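Local coordinates for putative polyketide cyclase (Bacillus cereus, PDB 3K0Z), which is a putative lipoprotein of the SnoaL-like family that may act as a polyketide cyclase, at the interface of chains A and B. Sequence-based numbering; all coordinates share one arbitrary frame. Chains: chain A/B, Putative polyketide cyclase.

Contacts 1 and 2 are neighbouring patches of one two-fold symmetric interface between chains A and B. The centres of their C-alpha atoms lie about 8 Å apart. They share A:Thr23, whose hydroxyl side belongs to contact 1 and whose methyl belongs to contact 2. Strand 93-103 of chain A also runs through both. Contact 1 joins a salt bridge to apolar packing between sheets. Contact 2 lies at the end of that strand, where A:Val103 and B:Val103 meet near the two-fold axis. Together they would hold two copies sheet against sheet, if this dimer also forms in solution.

Contact 1: the interface of chains A and B. Residues chain A 23, 99, 101; chain B 106, 129.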
loop_
_atom_site.group_PDB
_atom_site.type_symbol
_atom_site.label_atom_id
_atom_site.label_comp_id
_atom_site.label_asym_id
_atom_site.label_seq_id
_atom_site.Cartn_x
_atom_site.Cartn_y
_atom_site.Cartn_z
ATOM N N THR A 23 -2.278 -2.961 -14.154
ATOM C CA THR A 23 -3.573 -2.524 -14.568
ATOM C C THR A 23 -3.481 -1.027 -14.907
ATOM O O THR A 23 -3.112 -0.189 -14.066
ATOM C CB THR A 23 -4.614 -2.779 -13.455
ATOM O OG1 THR A 23 -4.659 -4.180 -13.175
ATOM C CG2 THR A 23 -5.970 -2.287 -13.866
ATOM N N ASP A 99 3.337 -5.508 -8.806
ATOM C CA ASP A 99 2.092 -5.075 -9.416
ATOM C C ASP A 99 2.123 -3.541 -9.491
ATOM O O ASP A 99 2.713 -2.884 -8.635
ATOM C CB ASP A 99 0.919 -5.626 -8.613
ATOM C CG ASP A 99 -0.442 -5.542 -9.348
ATOM O OD1 ASP A 99 -0.510 -5.185 -10.541
ATOM O OD2 ASP A 99 -1.467 -5.825 -8.666
ATOM N N LEU A 101 -0.580 -0.345 -10.514
ATOM C CA LEU A 101 -1.998 0.088 -10.820
ATOM C C LEU A 101 -1.963 1.567 -11.202
ATOM O O LEU A 101 -1.583 2.426 -10.379
ATOM C CB LEU A 101 -2.902 -0.114 -9.628
ATOM C CG LEU A 101 -2.657 -1.491 -8.999
ATOM C CD1 LEU A 101 -3.435 -1.613 -7.620
ATOM C CD2 LEU A 101 -3.006 -2.611 -10.012
ATOM N N LYS B 106 -9.225 -3.653 -9.652
ATOM C CA LYS B 106 -8.402 -3.442 -8.456
ATOM C C LYS B 106 -8.804 -2.124 -7.765
ATOM O O LYS B 106 -9.318 -1.151 -8.395
ATOM C CB LYS B 106 -6.895 -3.379 -8.852
ATOM C CG LYS B 106 -6.226 -4.661 -9.376
ATOM C CD LYS B 106 -5.576 -5.471 -8.279
ATOM C CE LYS B 106 -5.117 -6.871 -8.727
ATOM N NZ LYS B 106 -3.929 -6.851 -9.596
ATOM N N ILE B 129 -4.400 -3.162 -1.144
ATOM C CA ILE B 129 -4.762 -3.390 -2.546
ATOM C C ILE B 129 -5.820 -4.526 -2.537
ATOM O O ILE B 129 -5.543 -5.610 -2.041
ATOM C CB ILE B 129 -3.542 -3.833 -3.390
ATOM C CG1 ILE B 129 -2.543 -2.672 -3.526
ATOM C CG2 ILE B 129 -3.990 -4.314 -4.778
ATOM C CD1 ILE B 129 -1.089 -3.063 -4.014
#
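This is a sheet-to-sheet interface between two copies of one protein, and it ties chain B to chain A by a salt bridge laid over apolar packing. The deposited assembly is a dimer; whether it is the biological one the structure alone does not show. B:Lys106 reaches across to A:Asp99. Its terminal amine NZ forms a salt bridge and hydrogen bond with the carboxylate oxygen OD2 of A:Asp99 at 2.8 Å. NZ comes from the syn side of OD2, 22° out of the carboxylate plane. The two side chains reach towards each other from the two sides of the interface. The lysine chain is not extended. It bends at chi2 (-92°) and again at chi4 (73°), and these bends carry NZ round to the acid. On the way the aliphatic part of the lysine passes A:Leu101 at about a right angle. CG of B:Lys106 lies 3.9 Å from CD2 of A:Leu101. The other leucine methyl, CD1, turns to B:Ile129 and meets its branch methyl CG2 at 4.0 Å. The leucine fork therefore packs against both chain B residues. A:Thr23 flanks the lysine, with its hydroxyl OG1 4.1 Å from CG of B:Lys106, a loose contact. In the fold, A:Asp99 and A:Leu101 lie on strand 93-103 and A:Thr23 on the short strand 22-24. B:Lys106 begins strand 106-117, and B:Ile129 lies in strand 120-133.

Contact 2: the interface of chains A and B. Residues chain A 23-26, 102-103; chain B 25, 103-104.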
loop_
_atom_site.group_PDB
_atom_site.type_symbol
_atom_site.label_atom_id
_atom_site.label_comp_id
_atom_site.label_asym_id
_atom_site.label_seq_id
_atom_site.Cartn_x
_atom_site.Cartn_y
_atom_site.Cartn_z
ATOM N N THR A 23 -2.278 -2.961 -14.154
ATOM C CA THR A 23 -3.573 -2.524 -14.568
ATOM C C THR A 23 -3.481 -1.027 -14.907
ATOM O O THR A 23 -3.112 -0.189 -14.066
ATOM C CB THR A 23 -4.614 -2.779 -13.455
ATOM O OG1 THR A 23 -4.659 -4.180 -13.175
ATOM C CG2 THR A 23 -5.970 -2.287 -13.866
ATOM N N ILE A 24 -3.805 -0.696 -16.149
ATOM C CA ILE A 24 -3.791 0.688 -16.592
ATOM C C ILE A 24 -5.168 1.187 -17.043
ATOM O O ILE A 24 -5.820 0.594 -17.902
ATOM C CB ILE A 24 -2.810 0.914 -17.735
ATOM C CG1 ILE A 24 -1.426 0.310 -17.400
ATOM C CG2 ILE A 24 -2.751 2.416 -18.000
ATOM C CD1 ILE A 24 -0.395 0.299 -18.568
ATOM N N ASP A 25 -5.568 2.303 -16.448
ATOM C CA ASP A 25 -6.798 3.053 -16.789
ATOM C C ASP A 25 -6.831 3.243 -18.317
ATOM O O ASP A 25 -5.933 3.857 -18.870
ATOM C CB ASP A 25 -6.659 4.403 -16.062
ATOM C CG ASP A 25 -7.730 5.439 -16.381
ATOM O OD1 ASP A 25 -8.591 5.267 -17.271
ATOM O OD2 ASP A 25 -7.640 6.496 -15.712
ATOM N N PRO A 26 -7.842 2.680 -18.995
ATOM C CA PRO A 26 -7.985 2.764 -20.453
ATOM C C PRO A 26 -8.152 4.157 -21.030
ATOM O O PRO A 26 -7.925 4.359 -22.214
ATOM C CB PRO A 26 -9.268 1.968 -20.729
ATOM C CG PRO A 26 -9.483 1.140 -19.566
ATOM C CD PRO A 26 -8.869 1.812 -18.401
ATOM N N VAL A 102 -2.354 1.868 -12.438
ATOM C CA VAL A 102 -2.185 3.237 -12.985
ATOM C C VAL A 102 -3.534 3.883 -13.301
ATOM O O VAL A 102 -4.250 3.404 -14.138
ATOM C CB VAL A 102 -1.258 3.219 -14.210
ATOM C CG1 VAL A 102 -1.012 4.622 -14.689
ATOM C CG2 VAL A 102 0.103 2.467 -13.877
ATOM N N VAL A 103 -3.873 4.992 -12.622
ATOM C CA VAL A 103 -5.183 5.617 -12.807
ATOM C C VAL A 103 -5.159 7.076 -12.465
ATOM O O VAL A 103 -4.558 7.468 -11.477
ATOM C CB VAL A 103 -6.272 4.875 -11.983
ATOM C CG1 VAL A 103 -6.050 4.979 -10.432
ATOM C CG2 VAL A 103 -7.719 5.341 -12.407
ATOM N N ASP B 25 -11.532 5.040 -12.398
ATOM C CA ASP B 25 -11.385 4.710 -13.808
ATOM C C ASP B 25 -12.698 5.086 -14.512
ATOM O O ASP B 25 -13.741 4.518 -14.214
ATOM C CB ASP B 25 -11.092 3.209 -13.860
ATOM C CG ASP B 25 -11.016 2.621 -15.232
ATOM O OD1 ASP B 25 -11.281 3.298 -16.256
ATOM O OD2 ASP B 25 -10.627 1.416 -15.258
ATOM N N VAL B 103 -9.484 1.084 -10.409
ATOM C CA VAL B 103 -9.089 0.873 -11.797
ATOM C C VAL B 103 -9.180 -0.594 -12.187
ATOM O O VAL B 103 -8.742 -1.450 -11.465
ATOM C CB VAL B 103 -7.668 1.462 -12.088
ATOM C CG1 VAL B 103 -6.556 0.822 -11.225
ATOM C CG2 VAL B 103 -7.313 1.457 -13.623
ATOM N N GLY B 104 -9.786 -0.868 -13.336
ATOM C CA GLY B 104 -9.984 -2.237 -13.787
ATOM C C GLY B 104 -10.733 -2.999 -12.690
ATOM O O GLY B 104 -11.832 -2.579 -12.291
#
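B:Val103, extended, closes strand 94-103, and B:Gly104, with positive phi (56°), turns the chain beside the A:Thr23 to A:Pro26 segment, where strand 22-24 of chain A gives way to loop. In this SnoaL-like protein, the patch lies where a sheet strand ends and the chain turns beside the N-terminal segment. B:Val103 has 63 Å² hidden by chain A. Its methyl CG2 stands anti to its own backbone nitrogen and points at the chain A backbone. CG2 of B:Val103 lies 3.4 Å from the amide N of A:Asp25 and 3.6 Å from CA of A:Asp25. A:Val103 is the symmetry counterpart. The two valines run antiparallel past each other, with the CB atoms of A:Val103 and B:Val103 3.7 Å apart. Both keep CG1 flanked by backbone N and carbonyl carbon (chi1 65° in A:Val103). This leaves CG2 of A:Val103 directed towards the backbone of B:Asp25. On the other flank, the methyl CG2 of A:Thr23 lies 4.0 Å from CA of B:Gly104. The A:Asp25 and B:Asp25 side chains also pass antiparallel, their carboxylate planes 42° apart. Their OD1 atoms come within 3.5 Å, which might raise the affinity of one acid for a proton, though the B:Gly104 amide would offset this for B:Asp25. Within chain B, the amide N of B:Gly104 donates a nearly straight hydrogen bond to OD2 of B:Asp25 at 3.1 Å. OD2 accepts it with its anti lone pair, which helps fix the rotation of the carboxylate. CD of A:Pro26 sits 3.6 Å from each of OD1 and OD2 of B:Asp25, the two side chains lying roughly perpendicular.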